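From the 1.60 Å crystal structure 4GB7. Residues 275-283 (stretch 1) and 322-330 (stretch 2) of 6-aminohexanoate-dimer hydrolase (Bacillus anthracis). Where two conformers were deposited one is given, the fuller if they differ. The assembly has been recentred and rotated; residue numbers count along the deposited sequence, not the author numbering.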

# COMPACT_ATOMS: atom_id res chain seq x y z
N GLU A 275 8.05 -13.93 7.94
CA GLU A 275 8.06 -15.38 7.82
C GLU A 275 7.35 -15.87 6.55
O GLU A 275 7.76 -16.79 5.85
CB GLU A 275 7.43 -15.99 9.07
CG GLU A 275 8.32 -15.81 10.30
CD GLU A 275 7.75 -16.35 11.58
OE1 GLU A 275 6.70 -16.98 11.55
OE2 GLU A 275 8.40 -16.19 12.61
N ARG A 276 6.24 -15.21 6.23
CA ARG A 276 5.40 -15.67 5.14
C ARG A 276 5.81 -15.16 3.77
O ARG A 276 5.51 -15.80 2.75
CB ARG A 276 3.96 -15.30 5.43
CG ARG A 276 3.36 -16.04 6.61
CD ARG A 276 2.08 -15.39 7.10
NE ARG A 276 1.46 -16.18 8.16
CZ ARG A 276 0.66 -17.23 7.96
NH1 ARG A 276 0.31 -17.62 6.72
NH2 ARG A 276 0.17 -17.89 9.01
N ILE A 277 6.43 -13.99 3.71
CA ILE A 277 6.65 -13.33 2.44
C ILE A 277 8.09 -12.82 2.32
O ILE A 277 8.79 -13.18 1.36
CB ILE A 277 5.67 -12.14 2.18
CG1 ILE A 277 4.23 -12.64 2.19
CG2 ILE A 277 6.11 -11.33 0.94
CD1 ILE A 277 3.18 -11.54 2.20
N TRP A 278 8.51 -11.99 3.26
CA TRP A 278 9.75 -11.18 3.07
C TRP A 278 11.02 -12.02 3.07
O TRP A 278 12.05 -11.60 2.57
CB TRP A 278 9.88 -10.02 4.12
CG TRP A 278 10.41 -8.79 3.46
CD1 TRP A 278 11.72 -8.36 3.37
CD2 TRP A 278 9.63 -7.84 2.70
NE1 TRP A 278 11.80 -7.21 2.63
CE2 TRP A 278 10.56 -6.87 2.16
CE3 TRP A 278 8.27 -7.71 2.41
CZ2 TRP A 278 10.13 -5.79 1.40
CZ3 TRP A 278 7.85 -6.65 1.63
CH2 TRP A 278 8.74 -5.70 1.16
N SER A 279 10.97 -13.18 3.70
CA SER A 279 12.09 -14.09 3.79
C SER A 279 12.03 -15.15 2.68
O SER A 279 12.95 -15.95 2.60
CB SER A 279 12.10 -14.80 5.13
OG SER A 279 11.00 -15.66 5.29
N GLN A 280 10.97 -15.15 1.86
CA GLN A 280 10.66 -16.26 0.95
C GLN A 280 10.83 -15.98 -0.51
O GLN A 280 10.75 -16.92 -1.29
CB GLN A 280 9.20 -16.69 1.16
CG GLN A 280 8.89 -17.03 2.62
CD GLN A 280 9.47 -18.35 2.95
OE1 GLN A 280 9.12 -19.35 2.32
NE2 GLN A 280 10.36 -18.37 3.95
N ILE A 281 11.07 -14.73 -0.92
CA ILE A 281 11.10 -14.44 -2.37
C ILE A 281 12.33 -13.65 -2.84
O ILE A 281 12.26 -12.85 -3.79
CB ILE A 281 9.77 -13.80 -2.90
CG1 ILE A 281 9.52 -12.39 -2.28
CG2 ILE A 281 8.57 -14.72 -2.56
CD1 ILE A 281 8.33 -11.67 -2.90
N GLY A 282 13.45 -13.88 -2.14
CA GLY A 282 14.76 -13.36 -2.58
C GLY A 282 14.93 -11.86 -2.39
O GLY A 282 15.78 -11.24 -3.08
N MSE A 283 14.20 -11.29 -1.45
CA MSE A 283 14.30 -9.83 -1.15
C MSE A 283 15.73 -9.43 -0.78
O MSE A 283 16.42 -10.16 -0.07
CB MSE A 283 13.45 -9.48 0.05
CG MSE A 283 11.95 -9.82 -0.08
SE MSE A 283 11.18 -8.84 -1.60
CE MSE A 283 9.38 -8.84 -0.88
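Stretch 2 322-330: EYNGKQILP

No direct hydrogen bond joins these two stretches; their polar groups meet through water, and the rest of the contact is made by apolar packing and one tyrosine ring laid against backbone. The ring belongs to Tyr-323. Ile-281 CA stands over one face, 3.8 Å from the ring centroid and only 10° off the normal, a CH-pi contact in which a slightly polarised C-H meets the electron-rich face of the ring.

Stretch 2 begins as a strand at 322-323, reverses through a type I' turn from Tyr-323 to Lys-326, and returns as a strand at 326-327 before continuing as loop. The hairpin is closed by Tyr-323 N to Lys-326 O at 2.8 Å and Lys-326 N to Tyr-323 O at 2.9 Å. Asn-324 and Gly-325 occupy the turn's two central positions with positive phi, a conformation that glycine accepts easily and asparagine better than most residues. Stretch 1 leaves a helix after Trp-278 and continues as loop or turn. The register runs in opposite order along the two stretches: Ile-281 lies nearest Tyr-323, with CA atoms 6.6 Å apart, while Ile-277 lies nearest Ile-328, with CA atoms 7.1 Å apart.

Around Tyr-323 the fit is close. Its CD1 is 3.9 Å from Ile-281 CB, and its CD2 comes within 3.4 Å of Gln-280 O. Next along stretch 1, Gly-282 has a phi of 73°, which by itself favours glycine; a CB there would also lie 2.9 Å from Tyr-323 OH, a clash that the absence of a side chain avoids.

Ile-328 points its CA-to-CB bond toward stretch 1, and its branched side chain reaches several neighbours. Ile-328 CG2 lies 3.4 Å from Arg-276 O and 4.1 Å from Gln-280 CB, and both Ile-328 CG1, at 4.2 Å, and Ile-328 CG2, at 4.3 Å, pack against Ile-281 CG2. Leu-329 extends the apolar patch, its CD2 lying 4.1 Å from Ile-277 CG1; both of these buried side chains start sideways but bring their ends nearer the other stretch.

Two waters bridge the polar groups. One donates to both Arg-276 O and Ile-328 O, at 2.6 Å each, joining two carbonyls that could not hydrogen-bond to each other. The second donates to Gln-280 OE1 at 3.0 Å and accepts from Lys-326 NZ at 2.5 Å, spanning the 4.4 Å between OE1 and NZ. The amide's other end is held within its own stretch, where Gln-280 NE2 donates to Ser-279 OG at 3.1 Å.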

# COMPACT_ATOMS: atom_id res chain seq x y z
N GLU A 322 3.22 -17.97 -6.87
CA GLU A 322 4.22 -18.98 -7.03
C GLU A 322 5.62 -18.37 -7.15
O GLU A 322 5.82 -17.42 -7.91
CB GLU A 322 3.90 -19.81 -8.27
CG GLU A 322 4.71 -21.09 -8.34
CD GLU A 322 4.33 -21.98 -9.49
OE1 GLU A 322 3.18 -21.92 -9.97
OE2 GLU A 322 5.19 -22.77 -9.90
N TYR A 323 6.58 -18.96 -6.42
CA TYR A 323 8.04 -18.59 -6.47
C TYR A 323 8.87 -19.85 -6.50
O TYR A 323 8.75 -20.69 -5.59
CB TYR A 323 8.42 -17.74 -5.26
CG TYR A 323 9.84 -17.23 -5.27
CD1 TYR A 323 10.17 -16.13 -6.01
CD2 TYR A 323 10.85 -17.88 -4.59
CE1 TYR A 323 11.47 -15.67 -6.06
CE2 TYR A 323 12.13 -17.43 -4.60
CZ TYR A 323 12.44 -16.31 -5.32
OH TYR A 323 13.73 -15.88 -5.40
N ASN A 324 9.66 -20.02 -7.56
CA ASN A 324 10.48 -21.22 -7.76
C ASN A 324 9.71 -22.48 -7.39
O ASN A 324 10.17 -23.30 -6.60
CB ASN A 324 11.74 -21.12 -6.95
CG ASN A 324 12.65 -20.05 -7.44
OD1 ASN A 324 12.46 -19.53 -8.53
ND2 ASN A 324 13.64 -19.69 -6.62
N GLY A 325 8.52 -22.61 -7.99
CA GLY A 325 7.72 -23.80 -7.84
C GLY A 325 6.97 -24.00 -6.56
O GLY A 325 6.28 -25.04 -6.44
N LYS A 326 7.10 -23.06 -5.62
CA LYS A 326 6.39 -23.12 -4.34
C LYS A 326 5.27 -22.08 -4.29
O LYS A 326 5.43 -20.93 -4.72
CB LYS A 326 7.35 -22.87 -3.16
CG LYS A 326 6.80 -23.26 -1.80
CD LYS A 326 7.92 -23.32 -0.77
CE LYS A 326 7.37 -23.65 0.61
NZ LYS A 326 6.40 -22.61 1.06
N GLN A 327 4.13 -22.50 -3.75
CA GLN A 327 3.00 -21.63 -3.53
C GLN A 327 3.20 -20.83 -2.23
O GLN A 327 2.76 -21.19 -1.17
CB GLN A 327 1.72 -22.47 -3.49
CG GLN A 327 0.48 -21.70 -3.85
CD GLN A 327 0.49 -21.20 -5.28
OE1 GLN A 327 0.80 -21.96 -6.21
NE2 GLN A 327 0.15 -19.92 -5.46
N ILE A 328 3.84 -19.68 -2.38
CA ILE A 328 4.11 -18.77 -1.28
C ILE A 328 2.83 -18.15 -0.74
O ILE A 328 2.65 -18.05 0.50
CB ILE A 328 5.08 -17.65 -1.70
CG1 ILE A 328 6.34 -18.25 -2.30
CG2 ILE A 328 5.42 -16.77 -0.49
CD1 ILE A 328 7.09 -19.23 -1.47
N LEU A 329 1.96 -17.73 -1.65
CA LEU A 329 0.69 -17.15 -1.32
C LEU A 329 -0.40 -17.82 -2.15
O LEU A 329 -0.14 -18.34 -3.20
CB LEU A 329 0.73 -15.64 -1.62
CG LEU A 329 1.56 -14.78 -0.65
CD1 LEU A 329 1.58 -13.35 -1.16
CD2 LEU A 329 1.06 -14.87 0.78
N PRO A 330 -1.64 -17.82 -1.64
CA PRO A 330 -2.72 -18.45 -2.37
C PRO A 330 -2.87 -17.92 -3.80
O PRO A 330 -2.87 -16.68 -4.04
CB PRO A 330 -3.95 -18.13 -1.52
CG PRO A 330 -3.41 -17.85 -0.16
CD PRO A 330 -2.07 -17.25 -0.36
O HOH W 1 3.87 -17.83 2.77
O HOH W 2 6.35 -20.38 2.11